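Local coordinates for putative Xylose isomerase (Rhodospirillum rubrum, PDB 3QXB), which probably works as a metal-dependent sugar isomerase of the xylose isomerase-like TIM-barrel family, binding manganese and iron ions, at residues Y98-A103 / Y113-R118; E151-A156 / A193-A198; F186-A191 / P221-E226. One frame throughout, in Å; residues are numbered along the deposited sequence.

How the contacts relate
Following the chain from the N terminus, contact 1 closes a short loop, folding the turns of 98-103 back onto the helix 106-125 that follows them. It is complete before contact 2 begins. Contact 2 spans strand 174-177 and brings two neighbouring outer helices, 146-170 and 190-200, together. Contact 3 closes a loop over strand 208-213, tying 186-191 to 221-226, and crosses contact 2: 186-191 lies inside the loop closed by contact 2, while 221-226 comes after it. Both draw on helix 190-200. The three form one continuous patch of the barrel. A156 and I152 pack on the backbone carbonyls of contact 1, L102 touches F186, and F186 and P187 pack against Y153 and L196.

Contact 1 (Y98-A103 / Y113-R118); sequences YNHFLA and YQHLKR. With EDO (1,2-ethanediol), chain O.
F101 and Y113 bring the two backbones closest, their CA atoms 6.9 Å apart. The 98-103 segment is a loop of two overlapping turns, a type II' from N99 to L102 and a type I from H100 to A103. It doubles back on helix 106-125, whose 113-118 portion presents H115 and L116 to it. About 236 Å² is buried between them, shared about equally between H100 and F101 of the loop and Y113, H115 and L116 of the helix.

H100 lays its imidazole over one face of the H115 ring as an offset stack, with centroids 4.7 Å apart and planes at 17°. The overlap is at the rim: H100 CE1 sits 3.7 Å from H115 CD2. H115 meets it because its CG is anti to the backbone N (chi1 178°), which carries the ring off the helix toward the loop.

F101 points its far end at the start of the same helical turn. Its CE1 comes 3.5 Å from the backbone N of Y113, approaching obliquely, and its CZ packs 3.8 Å from L116 CD2, while L116 CB lies at the edge of the phenyl ring. W160 of helix 146-170 and M133 of strand 130-133 also pack on F101, joining the turn to the barrel wall. At the outer end, Y113 OH hydrogen-bonds O2 of a 1,2-ethanediol, probably from the crystallisation liquor, at 2.5 Å.

Both stacked histidines are tied to S95: H100 NE2 to its carbonyl oxygen, H115 NE2 to its hydroxyl. The carbonyl can only accept, so H100 should carry a hydrogen on NE2. With H100 NE2 and H115 NE2 4.2 Å apart, a positive charge on both rings at once would probably be unfavourable.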
ATOM      1  N   TYR A  98       7.531   0.070   2.846  1.00 19.14           N
ATOM      2  CA  TYR A  98       8.986  -0.056   2.957  1.00 18.45           C
ATOM      3  C   TYR A  98       9.454   0.299   4.362  1.00 19.21           C
ATOM      4  O   TYR A  98       8.687   0.904   5.153  1.00 20.25           O
ATOM      5  CB  TYR A  98       9.636   0.800   1.863  1.00 18.42           C
ATOM      6  CG  TYR A  98       9.193   0.318   0.457  1.00 19.05           C
ATOM      7  CD1 TYR A  98       9.681  -0.831  -0.078  1.00 18.90           C
ATOM      8  CD2 TYR A  98       8.211   0.977  -0.248  1.00 19.65           C
ATOM      9  CE1 TYR A  98       9.275  -1.300  -1.347  1.00 20.15           C
ATOM     10  CE2 TYR A  98       7.782   0.520  -1.499  1.00 19.77           C
ATOM     11  CZ  TYR A  98       8.310  -0.602  -2.040  1.00 19.19           C
ATOM     12  OH  TYR A  98       7.847  -1.057  -3.269  1.00 21.71           O
ATOM     13  N   ASN A  99      10.695  -0.058   4.653  1.00 19.72           N
ATOM     14  CA  ASN A  99      11.265  -0.010   5.989  1.00 19.50           C
ATOM     15  C   ASN A  99      11.963   1.303   6.301  1.00 20.23           C
ATOM     16  O   ASN A  99      12.104   1.665   7.450  1.00 19.79           O
ATOM     17  CB  ASN A  99      12.183  -1.212   6.240  1.00 20.58           C
ATOM     18  CG  ASN A  99      11.396  -2.518   6.432  1.00 20.59           C
ATOM     19  OD1 ASN A  99      10.661  -2.887   5.561  1.00 21.16           O
ATOM     20  ND2 ASN A  99      11.587  -3.227   7.574  1.00 17.36           N
ATOM     21  N   HIS A 100      12.390   2.022   5.268  1.00 20.26           N
ATOM     22  CA  HIS A 100      12.958   3.346   5.417  1.00 20.11           C
ATOM     23  C   HIS A 100      14.081   3.431   6.473  1.00 19.91           C
ATOM     24  O   HIS A 100      15.082   2.692   6.373  1.00 21.41           O
ATOM     25  CB  HIS A 100      11.826   4.367   5.638  1.00 19.22           C
ATOM     26  CG  HIS A 100      10.828   4.396   4.514  1.00 21.96           C
ATOM     27  ND1 HIS A 100      11.192   4.628   3.202  1.00 22.19           N
ATOM     28  CD2 HIS A 100       9.483   4.210   4.508  1.00 22.85           C
ATOM     29  CE1 HIS A 100      10.107   4.579   2.441  1.00 24.19           C
ATOM     30  NE2 HIS A 100       9.062   4.332   3.209  1.00 22.65           N
ATOM     31  N   PHE A 101      13.903   4.318   7.450  1.00 19.31           N
ATOM     32  CA  PHE A 101      14.965   4.720   8.353  1.00 19.74           C
ATOM     33  C   PHE A 101      15.463   3.644   9.294  1.00 19.43           C
ATOM     34  O   PHE A 101      16.589   3.744   9.813  1.00 19.36           O
ATOM     35  CB  PHE A 101      14.565   5.970   9.144  1.00 20.25           C
ATOM     36  CG  PHE A 101      14.298   7.165   8.271  1.00 19.92           C
ATOM     37  CD1 PHE A 101      15.377   7.944   7.816  1.00 19.71           C
ATOM     38  CD2 PHE A 101      12.988   7.475   7.842  1.00 18.65           C
ATOM     39  CE1 PHE A 101      15.158   9.041   7.013  1.00 18.11           C
ATOM     40  CE2 PHE A 101      12.749   8.552   7.019  1.00 18.15           C
ATOM     41  CZ  PHE A 101      13.830   9.350   6.602  1.00 16.54           C
ATOM     42  N   LEU A 102      14.674   2.600   9.496  1.00 19.76           N
ATOM     43  CA  LEU A 102      15.126   1.482  10.370  1.00 20.47           C
ATOM     44  C   LEU A 102      15.510   0.201   9.588  1.00 21.40           C
ATOM     45  O   LEU A 102      15.765  -0.866  10.175  1.00 21.58           O
ATOM     46  CB  LEU A 102      14.093   1.213  11.452  1.00 21.16           C
ATOM     47  CG  LEU A 102      13.720   2.424  12.318  1.00 20.41           C
ATOM     48  CD1 LEU A 102      12.694   2.046  13.394  1.00 23.88           C
ATOM     49  CD2 LEU A 102      14.908   3.090  12.997  1.00 19.85           C
ATOM     50  N   ALA A 103      15.623   0.337   8.265  1.00 21.32           N
ATOM     51  CA  ALA A 103      15.947  -0.779   7.389  1.00 21.59           C
ATOM     52  C   ALA A 103      17.315  -1.427   7.718  1.00 22.33           C
ATOM     53  O   ALA A 103      18.178  -0.812   8.327  1.00 22.80           O
ATOM     54  CB  ALA A 103      15.902  -0.303   5.892  1.00 20.41           C
ATOM     55  N   TYR A 113      15.805   8.138   3.662  1.00 17.10           N
ATOM     56  CA  TYR A 113      16.241   9.539   3.628  1.00 18.40           C
ATOM     57  C   TYR A 113      15.718  10.244   2.344  1.00 17.80           C
ATOM     58  O   TYR A 113      15.057  11.255   2.386  1.00 16.62           O
ATOM     59  CB  TYR A 113      17.765   9.624   3.728  1.00 18.71           C
ATOM     60  CG  TYR A 113      18.263  11.040   3.857  1.00 19.13           C
ATOM     61  CD1 TYR A 113      18.334  11.850   2.748  1.00 17.85           C
ATOM     62  CD2 TYR A 113      18.695  11.558   5.103  1.00 18.94           C
ATOM     63  CE1 TYR A 113      18.782  13.151   2.822  1.00 19.58           C
ATOM     64  CE2 TYR A 113      19.119  12.846   5.198  1.00 21.80           C
ATOM     65  CZ  TYR A 113      19.158  13.656   4.045  1.00 22.86           C
ATOM     66  OH  TYR A 113      19.595  14.948   4.092  1.00 21.16           O
ATOM     67  N   GLN A 114      16.006   9.654   1.210  1.00 17.96           N
ATOM     68  CA  GLN A 114      15.704  10.239  -0.088  1.00 18.01           C
ATOM     69  C   GLN A 114      14.184  10.287  -0.287  1.00 18.17           C
ATOM     70  O   GLN A 114      13.620  11.265  -0.806  1.00 19.26           O
ATOM     71  CB  GLN A 114      16.409   9.426  -1.183  1.00 17.92           C
ATOM     72  CG  GLN A 114      16.251  10.065  -2.602  1.00 17.90           C
ATOM     73  CD  GLN A 114      17.031   9.402  -3.703  1.00 22.19           C
ATOM     74  OE1 GLN A 114      17.215   9.998  -4.778  1.00 23.17           O
ATOM     75  NE2 GLN A 114      17.483   8.176  -3.478  1.00 20.05           N
ATOM     76  N   HIS A 115      13.485   9.271   0.209  1.00 19.26           N
ATOM     77  CA  HIS A 115      12.034   9.264   0.154  1.00 18.03           C
ATOM     78  C   HIS A 115      11.471  10.513   0.783  1.00 18.44           C
ATOM     79  O   HIS A 115      10.708  11.227   0.129  1.00 18.32           O
ATOM     80  CB  HIS A 115      11.459   8.017   0.833  1.00 20.01           C
ATOM     81  CG  HIS A 115       9.961   7.972   0.858  1.00 19.27           C
ATOM     82  ND1 HIS A 115       9.205   7.747  -0.277  1.00 22.68           N
ATOM     83  CD2 HIS A 115       9.087   8.072   1.882  1.00 21.77           C
ATOM     84  CE1 HIS A 115       7.921   7.766   0.052  1.00 21.72           C
ATOM     85  NE2 HIS A 115       7.823   7.927   1.356  1.00 21.81           N
ATOM     86  N   LEU A 116      11.847  10.775   2.047  1.00 16.92           N
ATOM     87  CA  LEU A 116      11.385  11.943   2.771  1.00 16.95           C
ATOM     88  C   LEU A 116      11.899  13.285   2.215  1.00 16.31           C
ATOM     89  O   LEU A 116      11.153  14.280   2.210  1.00 16.81           O
ATOM     90  CB  LEU A 116      11.726  11.793   4.257  1.00 16.74           C
ATOM     91  CG  LEU A 116      11.210  12.816   5.272  1.00 15.41           C
ATOM     92  CD1 LEU A 116       9.743  13.185   5.054  1.00 14.07           C
ATOM     93  CD2 LEU A 116      11.461  12.295   6.669  1.00 15.77           C
ATOM     94  N   LYS A 117      13.165  13.322   1.787  1.00 16.78           N
ATOM     95  CA  LYS A 117      13.721  14.470   1.087  1.00 16.72           C
ATOM     96  C   LYS A 117      12.849  14.841  -0.113  1.00 16.81           C
ATOM     97  O   LYS A 117      12.499  16.007  -0.295  1.00 16.66           O
ATOM     98  CB  LYS A 117      15.149  14.204   0.641  1.00 17.70           C
ATOM     99  CG  LYS A 117      15.852  15.327  -0.136  1.00 16.67           C
ATOM    100  CD  LYS A 117      15.501  15.308  -1.623  1.00 16.73           C
ATOM    101  CE  LYS A 117      16.424  16.201  -2.418  1.00 19.03           C
ATOM    102  NZ  LYS A 117      15.951  16.378  -3.797  1.00 17.12           N
ATOM    103  N   ARG A 118      12.460  13.851  -0.895  1.00 18.06           N
ATOM    104  CA  ARG A 118      11.606  14.100  -2.053  1.00 17.75           C
ATOM    105  C   ARG A 118      10.205  14.534  -1.641  1.00 17.26           C
ATOM    106  O   ARG A 118       9.618  15.423  -2.282  1.00 17.68           O
ATOM    107  CB  ARG A 118      11.588  12.867  -2.958  1.00 17.72           C
ATOM    108  CG  ARG A 118      12.938  12.640  -3.641  1.00 16.12           C
ATOM    109  CD  ARG A 118      12.944  11.482  -4.654  1.00 18.98           C
ATOM    110  NE  ARG A 118      12.127  11.832  -5.813  1.00 19.47           N
ATOM    111  CZ  ARG A 118      12.532  12.565  -6.848  1.00 20.09           C
ATOM    112  NH1 ARG A 118      13.785  13.017  -6.924  1.00 21.01           N
ATOM    113  NH2 ARG A 118      11.692  12.812  -7.846  1.00 18.26           N
TER
HETATM  114  C1  EDO O 365      19.107  17.493   0.089  1.00 31.69           C
HETATM  115  O1  EDO O 365      20.338  18.234   0.144  1.00 34.37           O
HETATM  116  C2  EDO O 365      18.799  16.954   1.477  1.00 29.26           C
HETATM  117  O2  EDO O 365      19.816  16.053   1.859  1.00 29.03           O

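Contact 2 (E151-A156 / A193-A198); sequences EIYAIA and AARLMA
Neighbouring outer helices of the TIM barrel meet here, helix 146-170 leading into strand 174-177 and helix 190-200 coming after that strand, and Y153 of the first reaches L196 and R195 of the second. The helices stand well apart, with the CA atoms of Y153 and L196 separated by 9.6 Å, and meet only through side chains, Y153 being the main one. Only about 151 Å² is buried between the segments.

Y153 has CG anti to its backbone nitrogen (chi1 173°), which sends the phenol straight off helix 146-170. L196 CD1 lies at the edge of the ring, near its plane, 3.5 Å from Y153 OH and 3.8 Å from Y153 CE1. Along another side of the phenol runs R195, extended from CG to NE and directed back the opposite way. Its NH2 comes 3.7 Å from Y153 CE2. The two planes are steeply inclined, at 67°: CE2 lies over a face of the guanidinium, while NH2 meets the phenol obliquely, so this is not a flat stack. F186 adds an edge-to-face ring contact on Y153.

The polar ends find their main partners just beyond the segments. Y153 OH hydrogen-bonds D199 OD2, one turn on in helix 190-200, and R195 NH2 forms a salt bridge with E150. With an alanine here instead of Y153, D199 would probably lose its hydroxyl mate and a gap would open beside L196 and F186.

Two links therefore bridge the helices in opposite senses, tyrosine to aspartate and arginine to glutamate. R195, exposed to solvent, runs alongside the phenol, and its NE also makes a long, weak ion pair with D199 OD2, so its charge probably steadies the carboxylate that Y153 OH binds.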
ATOM      1  N   GLU A 151      22.110   0.678  16.949  1.00 27.33           N
ATOM      2  CA  GLU A 151      22.972   1.115  15.860  1.00 26.89           C
ATOM      3  C   GLU A 151      22.146   1.794  14.741  1.00 23.93           C
ATOM      4  O   GLU A 151      22.510   2.873  14.250  1.00 21.64           O
ATOM      5  CB  GLU A 151      23.746  -0.098  15.314  1.00 27.56           C
ATOM      6  CG  GLU A 151      24.725   0.214  14.212  1.00 30.38           C
ATOM      7  CD  GLU A 151      25.321  -1.033  13.569  1.00 34.77           C
ATOM      8  OE1 GLU A 151      24.970  -2.156  13.975  1.00 36.59           O
ATOM      9  OE2 GLU A 151      26.150  -0.865  12.649  1.00 39.69           O
ATOM     10  N   ILE A 152      21.030   1.170  14.389  1.00 22.94           N
ATOM     11  CA  ILE A 152      20.200   1.609  13.255  1.00 22.58           C
ATOM     12  C   ILE A 152      19.483   2.898  13.609  1.00 21.96           C
ATOM     13  O   ILE A 152      19.422   3.854  12.806  1.00 21.34           O
ATOM     14  CB  ILE A 152      19.248   0.476  12.815  1.00 22.59           C
ATOM     15  CG1 ILE A 152      20.070  -0.698  12.285  1.00 22.66           C
ATOM     16  CG2 ILE A 152      18.267   0.930  11.768  1.00 19.03           C
ATOM     17  CD1 ILE A 152      19.224  -1.953  12.071  1.00 24.25           C
ATOM     18  N   TYR A 153      19.000   2.949  14.843  1.00 22.27           N
ATOM     19  CA  TYR A 153      18.335   4.118  15.346  1.00 22.19           C
ATOM     20  C   TYR A 153      19.266   5.342  15.400  1.00 21.36           C
ATOM     21  O   TYR A 153      18.843   6.450  15.064  1.00 20.67           O
ATOM     22  CB  TYR A 153      17.727   3.833  16.730  1.00 23.19           C
ATOM     23  CG  TYR A 153      17.178   5.075  17.352  1.00 24.42           C
ATOM     24  CD1 TYR A 153      16.131   5.763  16.759  1.00 25.80           C
ATOM     25  CD2 TYR A 153      17.735   5.590  18.482  1.00 26.32           C
ATOM     26  CE1 TYR A 153      15.644   6.944  17.308  1.00 25.99           C
ATOM     27  CE2 TYR A 153      17.266   6.773  19.041  1.00 27.82           C
ATOM     28  CZ  TYR A 153      16.225   7.444  18.445  1.00 27.72           C
ATOM     29  OH  TYR A 153      15.783   8.588  19.048  1.00 31.04           O
ATOM     30  N   ALA A 154      20.541   5.172  15.777  1.00 21.79           N
ATOM     31  CA  ALA A 154      21.399   6.339  15.901  1.00 21.07           C
ATOM     32  C   ALA A 154      21.597   6.990  14.509  1.00 21.16           C
ATOM     33  O   ALA A 154      21.634   8.213  14.364  1.00 19.50           O
ATOM     34  CB  ALA A 154      22.754   5.972  16.539  1.00 21.50           C
ATOM     35  N   ILE A 155      21.660   6.146  13.490  1.00 21.09           N
ATOM     36  CA  ILE A 155      21.767   6.626  12.125  1.00 21.40           C
ATOM     37  C   ILE A 155      20.469   7.312  11.721  1.00 20.66           C
ATOM     38  O   ILE A 155      20.494   8.376  11.116  1.00 21.17           O
ATOM     39  CB  ILE A 155      22.143   5.484  11.194  1.00 21.06           C
ATOM     40  CG1 ILE A 155      23.612   5.100  11.459  1.00 24.59           C
ATOM     41  CG2 ILE A 155      21.870   5.867   9.702  1.00 20.83           C
ATOM     42  CD1 ILE A 155      23.973   3.659  11.101  1.00 27.41           C
ATOM     43  N   ALA A 156      19.335   6.699  12.053  1.00 21.47           N
ATOM     44  CA  ALA A 156      18.049   7.225  11.670  1.00 21.13           C
ATOM     45  C   ALA A 156      17.875   8.617  12.252  1.00 20.61           C
ATOM     46  O   ALA A 156      17.456   9.517  11.562  1.00 19.58           O
ATOM     47  CB  ALA A 156      16.939   6.320  12.118  1.00 20.62           C
ATOM     48  N   ALA A 193       7.991   7.154  21.945  1.00 25.67           N
ATOM     49  CA  ALA A 193       7.762   8.476  21.359  1.00 25.82           C
ATOM     50  C   ALA A 193       8.393   9.593  22.220  1.00 26.09           C
ATOM     51  O   ALA A 193       9.016  10.504  21.681  1.00 25.55           O
ATOM     52  CB  ALA A 193       6.273   8.720  21.117  1.00 24.82           C
ATOM     53  N   ALA A 194       8.285   9.507  23.548  1.00 28.10           N
ATOM     54  CA  ALA A 194       8.927  10.512  24.425  1.00 27.99           C
ATOM     55  C   ALA A 194      10.455  10.500  24.257  1.00 28.39           C
ATOM     56  O   ALA A 194      11.090  11.547  24.240  1.00 28.06           O
ATOM     57  CB  ALA A 194       8.547  10.284  25.883  1.00 29.32           C
ATOM     58  N   ARG A 195      11.042   9.318  24.101  1.00 27.64           N
ATOM     59  CA  ARG A 195      12.463   9.224  23.936  1.00 27.79           C
ATOM     60  C   ARG A 195      12.913   9.867  22.598  1.00 26.39           C
ATOM     61  O   ARG A 195      13.869  10.615  22.564  1.00 25.16           O
ATOM     62  CB  ARG A 195      12.919   7.760  23.991  1.00 28.80           C
ATOM     63  CG  ARG A 195      14.292   7.546  23.334  1.00 30.00           C
ATOM     64  CD  ARG A 195      14.842   6.144  23.502  1.00 30.36           C
ATOM     65  NE  ARG A 195      16.224   6.106  23.013  1.00 30.66           N
ATOM     66  CZ  ARG A 195      16.896   5.004  22.662  1.00 29.05           C
ATOM     67  NH1 ARG A 195      16.324   3.801  22.680  1.00 30.93           N
ATOM     68  NH2 ARG A 195      18.149   5.112  22.262  1.00 27.04           N
ATOM     69  N   LEU A 196      12.236   9.536  21.500  1.00 25.19           N
ATOM     70  CA  LEU A 196      12.584  10.117  20.212  1.00 24.09           C
ATOM     71  C   LEU A 196      12.478  11.603  20.287  1.00 22.62           C
ATOM     72  O   LEU A 196      13.370  12.294  19.850  1.00 21.95           O
ATOM     73  CB  LEU A 196      11.672   9.598  19.092  1.00 23.27           C
ATOM     74  CG  LEU A 196      11.862  10.208  17.688  1.00 24.48           C
ATOM     75  CD1 LEU A 196      13.218   9.914  17.051  1.00 26.09           C
ATOM     76  CD2 LEU A 196      10.726   9.695  16.801  1.00 24.86           C
HETATM   77  N   MSE A 197      11.382  12.103  20.856  1.00 23.92           N
HETATM   78  CA  MSE A 197      11.167  13.562  21.012  1.00 23.58           C
HETATM   79  C   MSE A 197      12.240  14.230  21.853  1.00 24.88           C
HETATM   80  O   MSE A 197      12.709  15.328  21.500  1.00 24.99           O
HETATM   81  CB  MSE A 197       9.788  13.860  21.594  1.00 24.23           C
HETATM   82  CG  MSE A 197       8.645  13.568  20.599  1.00 22.86           C
HETATM   83 SE   MSE A 197       8.711  14.827  19.174  0.75 18.90          SE
HETATM   84  CE  MSE A 197       9.232  13.705  17.836  1.00 17.64           C
ATOM     85  N   ALA A 198      12.614  13.596  22.960  1.00 25.00           N
ATOM     86  CA  ALA A 198      13.646  14.147  23.826  1.00 26.09           C
ATOM     87  C   ALA A 198      15.001  14.189  23.097  1.00 26.04           C
ATOM     88  O   ALA A 198      15.753  15.136  23.243  1.00 26.80           O
ATOM     89  CB  ALA A 198      13.771  13.312  25.127  1.00 26.42           C
TER

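Contact 3 (F186-A191 / P221-E226); sequences FPSSAA and PLFGPE
S188 is where this contact is tight. Its OG, anti to the backbone N (chi1 180°), rests against two side chains of 221-226, lying 3.5 Å from L222 CD2 and also 3.5 Å from F223 CZ. The backbone joins in, S188 O standing 3.4 Å from F223 CZ. The buried hydroxyl is hydrogen-bonded to the carbonyl oxygens of V180 and L182, and meets F223 and L222 by packing alone. R294 of the second subunit also packs on L222.

Both segments follow the C-terminal ends of strands 174-177 and 208-213, on the metal-binding side of the TIM barrel. The side chain of F223 is about 6 Å from that of H216, a metal ligand. Here S189 N-caps helix 190-200, its OG bonded to D192 N, and G224, just past helix 220-223, has positive phi.

Toward solvent the fit slackens. S189 meets F223 more lightly, S189 CA to F223 CE1 at 3.7 Å, and both residues are partly exposed. E226, held in its turn by a backbone bond from its N to F223 O, points toward 186-191. Even so, E226 OE1 stays 5.9 Å from S189 CB.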
ATOM      1  N   PHE A 186       9.832   1.553  15.581  1.00 26.53           N
ATOM      2  CA  PHE A 186      10.055   2.530  16.630  1.00 26.72           C
ATOM      3  C   PHE A 186       9.750   3.863  16.023  1.00 25.51           C
ATOM      4  O   PHE A 186      10.136   4.085  14.888  1.00 25.16           O
ATOM      5  CB  PHE A 186      11.512   2.504  17.045  1.00 27.58           C
ATOM      6  CG  PHE A 186      11.880   3.524  18.093  1.00 26.26           C
ATOM      7  CD1 PHE A 186      12.323   4.783  17.732  1.00 27.15           C
ATOM      8  CD2 PHE A 186      11.825   3.201  19.433  1.00 29.07           C
ATOM      9  CE1 PHE A 186      12.699   5.733  18.705  1.00 28.41           C
ATOM     10  CE2 PHE A 186      12.202   4.120  20.409  1.00 30.40           C
ATOM     11  CZ  PHE A 186      12.634   5.396  20.049  1.00 28.83           C
ATOM     12  N   PRO A 187       9.083   4.771  16.762  1.00 24.70           N
ATOM     13  CA  PRO A 187       8.484   4.618  18.087  1.00 25.20           C
ATOM     14  C   PRO A 187       7.141   3.887  18.038  1.00 25.58           C
ATOM     15  O   PRO A 187       6.349   4.061  17.110  1.00 25.10           O
ATOM     16  CB  PRO A 187       8.296   6.064  18.548  1.00 25.40           C
ATOM     17  CG  PRO A 187       8.094   6.824  17.278  1.00 22.85           C
ATOM     18  CD  PRO A 187       8.931   6.148  16.249  1.00 24.02           C
ATOM     19  N   SER A 188       6.907   3.062  19.042  1.00 26.91           N
ATOM     20  CA  SER A 188       5.702   2.315  19.163  1.00 27.40           C
ATOM     21  C   SER A 188       4.911   2.807  20.354  1.00 27.69           C
ATOM     22  O   SER A 188       3.801   3.311  20.208  1.00 28.29           O
ATOM     23  CB  SER A 188       6.073   0.834  19.322  1.00 28.40           C
ATOM     24  OG  SER A 188       4.906   0.030  19.456  1.00 32.35           O
ATOM     25  N   SER A 189       5.484   2.651  21.548  1.00 28.68           N
ATOM     26  CA  SER A 189       4.842   3.096  22.799  1.00 28.76           C
ATOM     27  C   SER A 189       4.983   4.590  23.016  1.00 29.01           C
ATOM     28  O   SER A 189       5.805   5.250  22.379  1.00 28.51           O
ATOM     29  CB  SER A 189       5.458   2.378  24.002  1.00 29.77           C
ATOM     30  OG  SER A 189       6.840   2.682  24.094  1.00 27.77           O
ATOM     31  N   ALA A 190       4.177   5.114  23.924  1.00 29.23           N
ATOM     32  CA  ALA A 190       4.310   6.496  24.378  1.00 30.27           C
ATOM     33  C   ALA A 190       5.728   6.752  24.937  1.00 29.91           C
ATOM     34  O   ALA A 190       6.316   7.800  24.644  1.00 28.33           O
ATOM     35  CB  ALA A 190       3.190   6.837  25.426  1.00 30.22           C
ATOM     36  N   ALA A 191       6.298   5.780  25.667  1.00 30.80           N
ATOM     37  CA  ALA A 191       7.698   5.871  26.119  1.00 30.78           C
ATOM     38  C   ALA A 191       8.728   5.940  24.986  1.00 30.05           C
ATOM     39  O   ALA A 191       9.684   6.698  25.079  1.00 29.91           O
ATOM     40  CB  ALA A 191       8.060   4.721  27.111  1.00 31.58           C
ATOM     41  N   PRO A 221      -3.718  -5.534  22.050  1.00 41.93           N
ATOM     42  CA  PRO A 221      -2.789  -6.673  22.139  1.00 42.22           C
ATOM     43  C   PRO A 221      -1.321  -6.316  22.430  1.00 41.79           C
ATOM     44  O   PRO A 221      -0.605  -7.135  22.984  1.00 41.76           O
ATOM     45  CB  PRO A 221      -2.905  -7.338  20.761  1.00 41.12           C
ATOM     46  CG  PRO A 221      -4.286  -7.023  20.322  1.00 41.59           C
ATOM     47  CD  PRO A 221      -4.531  -5.602  20.830  1.00 41.43           C
ATOM     48  N   LEU A 222      -0.877  -5.126  22.033  1.00 40.87           N
ATOM     49  CA  LEU A 222       0.480  -4.685  22.339  1.00 40.50           C
ATOM     50  C   LEU A 222       0.519  -3.876  23.636  1.00 41.45           C
ATOM     51  O   LEU A 222       1.364  -4.146  24.490  1.00 42.59           O
ATOM     52  CB  LEU A 222       1.089  -3.885  21.173  1.00 38.66           C
ATOM     53  CG  LEU A 222       2.567  -3.529  21.304  1.00 38.71           C
ATOM     54  CD1 LEU A 222       3.425  -4.776  21.605  1.00 37.57           C
ATOM     55  CD2 LEU A 222       3.021  -2.817  20.018  1.00 34.47           C
ATOM     56  N   PHE A 223      -0.382  -2.904  23.788  1.00 41.61           N
ATOM     57  CA  PHE A 223      -0.274  -1.933  24.890  1.00 42.91           C
ATOM     58  C   PHE A 223      -1.068  -2.251  26.177  1.00 44.91           C
ATOM     59  O   PHE A 223      -0.871  -1.573  27.186  1.00 45.97           O
ATOM     60  CB  PHE A 223      -0.577  -0.505  24.392  1.00 41.85           C
ATOM     61  CG  PHE A 223       0.285  -0.086  23.247  1.00 38.05           C
ATOM     62  CD1 PHE A 223       1.664  -0.044  23.391  1.00 35.03           C
ATOM     63  CD2 PHE A 223      -0.276   0.223  22.006  1.00 36.09           C
ATOM     64  CE1 PHE A 223       2.476   0.328  22.332  1.00 35.16           C
ATOM     65  CE2 PHE A 223       0.538   0.581  20.933  1.00 35.17           C
ATOM     66  CZ  PHE A 223       1.912   0.630  21.093  1.00 33.95           C
ATOM     67  N   GLY A 224      -1.950  -3.253  26.138  1.00 46.35           N
ATOM     68  CA  GLY A 224      -2.665  -3.727  27.340  1.00 47.93           C
ATOM     69  C   GLY A 224      -3.371  -2.572  28.019  1.00 48.92           C
ATOM     70  O   GLY A 224      -4.137  -1.856  27.362  1.00 49.20           O
ATOM     71  N   PRO A 225      -3.077  -2.337  29.315  1.00 50.36           N
ATOM     72  CA  PRO A 225      -3.753  -1.251  30.031  1.00 51.07           C
ATOM     73  C   PRO A 225      -3.219   0.160  29.688  1.00 50.13           C
ATOM     74  O   PRO A 225      -3.845   1.154  30.055  1.00 50.95           O
ATOM     75  CB  PRO A 225      -3.507  -1.611  31.503  1.00 52.73           C
ATOM     76  CG  PRO A 225      -2.167  -2.310  31.502  1.00 52.45           C
ATOM     77  CD  PRO A 225      -2.098  -3.044  30.172  1.00 51.38           C
ATOM     78  N   GLU A 226      -2.079   0.233  28.999  1.00 48.88           N
ATOM     79  CA  GLU A 226      -1.529   1.491  28.501  1.00 47.44           C
ATOM     80  C   GLU A 226      -2.096   1.829  27.107  1.00 45.45           C
ATOM     81  O   GLU A 226      -1.650   2.811  26.477  1.00 43.78           O
ATOM     82  CB  GLU A 226       0.018   1.438  28.482  1.00 47.50           C
ATOM     83  CG  GLU A 226       0.724   1.382  29.883  1.00 50.52           C
ATOM     84  CD  GLU A 226       2.261   1.243  29.786  1.00 53.49           C
ATOM     85  OE1 GLU A 226       2.760   0.546  28.879  1.00 56.01           O
ATOM     86  OE2 GLU A 226       2.995   1.821  30.616  1.00 57.93           O
TER